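Local coordinates for N-isopropylammelide isopropylaminohydrolase (Burkholderia multivorans ATCC 17616, PDB 6NBO), which is a zinc-binding hydrolase of the amidohydrolase superfamily, built around a TIM-barrel-like domain, at residues G64-D69 / T121-H126. Numbering follows the deposited sequence.
With ZN (zinc ion), chain B.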
loop_
_atom_site.group_PDB
_atom_site.type_symbol
_atom_site.label_atom_id
_atom_site.label_comp_id
_atom_site.label_asym_id
_atom_site.label_seq_id
_atom_site.Cartn_x
_atom_site.Cartn_y
_atom_site.Cartn_z
ATOM N N GLY A 64 -0.632 0.583 -0.912
ATOM C CA GLY A 64 -0.861 -0.344 0.179
ATOM C C GLY A 64 0.057 -1.552 0.223
ATOM O O GLY A 64 -0.008 -2.330 1.182
ATOM N N HIS A 65 0.904 -1.753 -0.794
ATOM C CA HIS A 65 1.791 -2.919 -0.823
ATOM C C HIS A 65 2.848 -2.716 -1.895
ATOM O O HIS A 65 2.577 -2.898 -3.084
ATOM C CB HIS A 65 1.023 -4.218 -1.096
ATOM C CG HIS A 65 1.856 -5.474 -1.034
ATOM N ND1 HIS A 65 1.584 -6.504 -0.159
ATOM C CD2 HIS A 65 2.909 -5.892 -1.783
ATOM C CE1 HIS A 65 2.440 -7.495 -0.359
ATOM N NE2 HIS A 65 3.262 -7.142 -1.331
ATOM N N THR A 66 4.055 -2.349 -1.495
ATOM C CA THR A 66 5.168 -2.383 -2.432
ATOM C C THR A 66 6.398 -2.881 -1.681
ATOM O O THR A 66 6.318 -3.287 -0.512
ATOM C CB THR A 66 5.369 -1.012 -3.095
ATOM O OG1 THR A 66 6.287 -1.159 -4.191
ATOM C CG2 THR A 66 5.923 0.025 -2.094
ATOM N N HIS A 67 7.553 -2.858 -2.373
ATOM C CA HIS A 67 8.820 -3.373 -1.855
ATOM C C HIS A 67 9.867 -2.317 -2.225
ATOM O O HIS A 67 10.606 -2.483 -3.194
ATOM C CB HIS A 67 9.164 -4.753 -2.438
ATOM C CG HIS A 67 8.227 -5.851 -2.024
ATOM N ND1 HIS A 67 8.463 -6.653 -0.932
ATOM C CD2 HIS A 67 7.051 -6.272 -2.554
ATOM C CE1 HIS A 67 7.486 -7.538 -0.815
ATOM N NE2 HIS A 67 6.608 -7.316 -1.776
ATOM N N LEU A 68 9.917 -1.229 -1.439
ATOM C CA LEU A 68 10.777 -0.098 -1.785
ATOM C C LEU A 68 12.249 -0.477 -1.728
ATOM O O LEU A 68 13.076 0.145 -2.409
ATOM C CB LEU A 68 10.536 1.095 -0.851
ATOM C CG LEU A 68 9.196 1.840 -0.857
ATOM C CD1 LEU A 68 9.184 2.920 0.211
ATOM C CD2 LEU A 68 8.886 2.418 -2.224
ATOM N N ASP A 69 12.598 -1.469 -0.906
ATOM C CA ASP A 69 14.000 -1.844 -0.781
ATOM C C ASP A 69 14.519 -2.530 -2.040
ATOM O O ASP A 69 15.723 -2.486 -2.306
ATOM C CB ASP A 69 14.208 -2.741 0.451
ATOM C CG ASP A 69 13.389 -4.042 0.404
ATOM O OD1 ASP A 69 12.224 -4.019 -0.065
ATOM O OD2 ASP A 69 13.915 -5.084 0.858
ATOM N N THR A 121 0.911 9.880 -0.900
ATOM C CA THR A 121 1.480 10.463 0.313
ATOM C C THR A 121 1.520 9.477 1.471
ATOM O O THR A 121 1.945 9.838 2.577
ATOM C CB THR A 121 0.681 11.706 0.725
ATOM O OG1 THR A 121 -0.682 11.329 0.954
ATOM C CG2 THR A 121 0.733 12.760 -0.383
ATOM N N ARG A 122 1.061 8.251 1.249
ATOM C CA ARG A 122 1.055 7.203 2.257
ATOM C C ARG A 122 1.450 5.898 1.585
ATOM O O ARG A 122 0.864 5.527 0.564
ATOM C CB ARG A 122 -0.325 7.090 2.898
ATOM C CG ARG A 122 -0.791 8.422 3.500
ATOM C CD ARG A 122 -1.846 8.234 4.497
ATOM N NE ARG A 122 -2.617 9.450 4.751
ATOM C CZ ARG A 122 -3.049 9.789 5.957
ATOM N NH1 ARG A 122 -2.731 9.026 6.993
ATOM N NH2 ARG A 122 -3.787 10.877 6.135
ATOM N N ILE A 123 2.438 5.205 2.149
ATOM C CA ILE A 123 2.982 3.987 1.546
ATOM C C ILE A 123 3.147 2.924 2.620
ATOM O O ILE A 123 3.754 3.187 3.663
ATOM C CB ILE A 123 4.342 4.239 0.870
ATOM C CG1 ILE A 123 4.262 5.374 -0.165
ATOM C CG2 ILE A 123 4.891 2.916 0.293
ATOM C CD1 ILE A 123 5.619 5.657 -0.878
ATOM N N ARG A 124 2.631 1.723 2.362
ATOM C CA ARG A 124 3.014 0.535 3.120
ATOM C C ARG A 124 4.009 -0.266 2.295
ATOM O O ARG A 124 3.682 -0.736 1.197
ATOM C CB ARG A 124 1.807 -0.342 3.476
ATOM C CG ARG A 124 2.234 -1.655 4.180
ATOM C CD ARG A 124 1.032 -2.491 4.660
ATOM N NE ARG A 124 0.373 -1.869 5.801
ATOM C CZ ARG A 124 -0.582 -2.444 6.519
ATOM N NH1 ARG A 124 -0.981 -3.680 6.231
ATOM N NH2 ARG A 124 -1.132 -1.779 7.532
ATOM N N THR A 125 5.219 -0.420 2.811
ATOM C CA THR A 125 6.240 -1.173 2.107
ATOM C C THR A 125 6.685 -2.347 2.956
ATOM O O THR A 125 6.822 -2.243 4.179
ATOM C CB THR A 125 7.468 -0.324 1.737
ATOM O OG1 THR A 125 8.376 -1.124 0.961
ATOM C CG2 THR A 125 8.196 0.187 2.991
ATOM N N HIS A 126 6.871 -3.471 2.297
ATOM C CA HIS A 126 7.589 -4.580 2.888
ATOM C C HIS A 126 9.074 -4.346 2.663
ATOM O O HIS A 126 9.473 -3.680 1.706
ATOM C CB HIS A 126 7.106 -5.890 2.263
ATOM C CG HIS A 126 5.633 -6.116 2.468
ATOM N ND1 HIS A 126 5.136 -7.107 3.284
ATOM C CD2 HIS A 126 4.555 -5.444 1.996
ATOM C CE1 HIS A 126 3.815 -7.042 3.307
ATOM N NE2 HIS A 126 3.435 -6.042 2.530
HETATM ZN ZN ZN B . 4.674 -8.437 -2.103
HETATM O O HOH W 1 0.865 -4.906 2.064
#
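Thr66 and Thr125 pair in parallel where strand 56-66 ends beside the still-continuing strand 120-128, and two backbone bonds fix their register: Thr66 N gives its hydrogen to Arg124 O, and His126 N reaches Thr66 O at 2.9 Å. Beyond this pairing a side chain takes over. Thr125 OG1, anti to the backbone N (chi1 -176°), accepts Leu68 N at 2.9 Å. That bond is almost straight (178°); the hydroxyl's own hydrogen goes to His126 O from above the carbonyl plane, so one hydroxyl ties the departing loop to the strand. In the amidohydrolase TIM-barrel fold this is the C-terminal end of the first barrel strand, whose His-x-His motif, His65 and His67, binds zinc through both NE2 atoms; His218 and Asp304 complete the site. His126, on the adjacent strand 120-128, is not a zinc ligand but packs against both histidines as a second-shell residue. Its CD2 lies over the centre of the His65 ring, 3.7 Å above the plane, the two rings inclined at 37°, while His126 CB packs 3.5 Å from His67 CE1. A water bridges the two segments, donating to Gly64 O, meeting His126 NE2 in the plane of that ring and bonding weakly to His65 ND1, whose stronger partner is Ser249. Apolar contacts lie on the Thr125 side: Leu68 CG and CD1 rest against its CB and CG2, and Thr66 CG2 meets Ile123 CG2 at 3.9 Å.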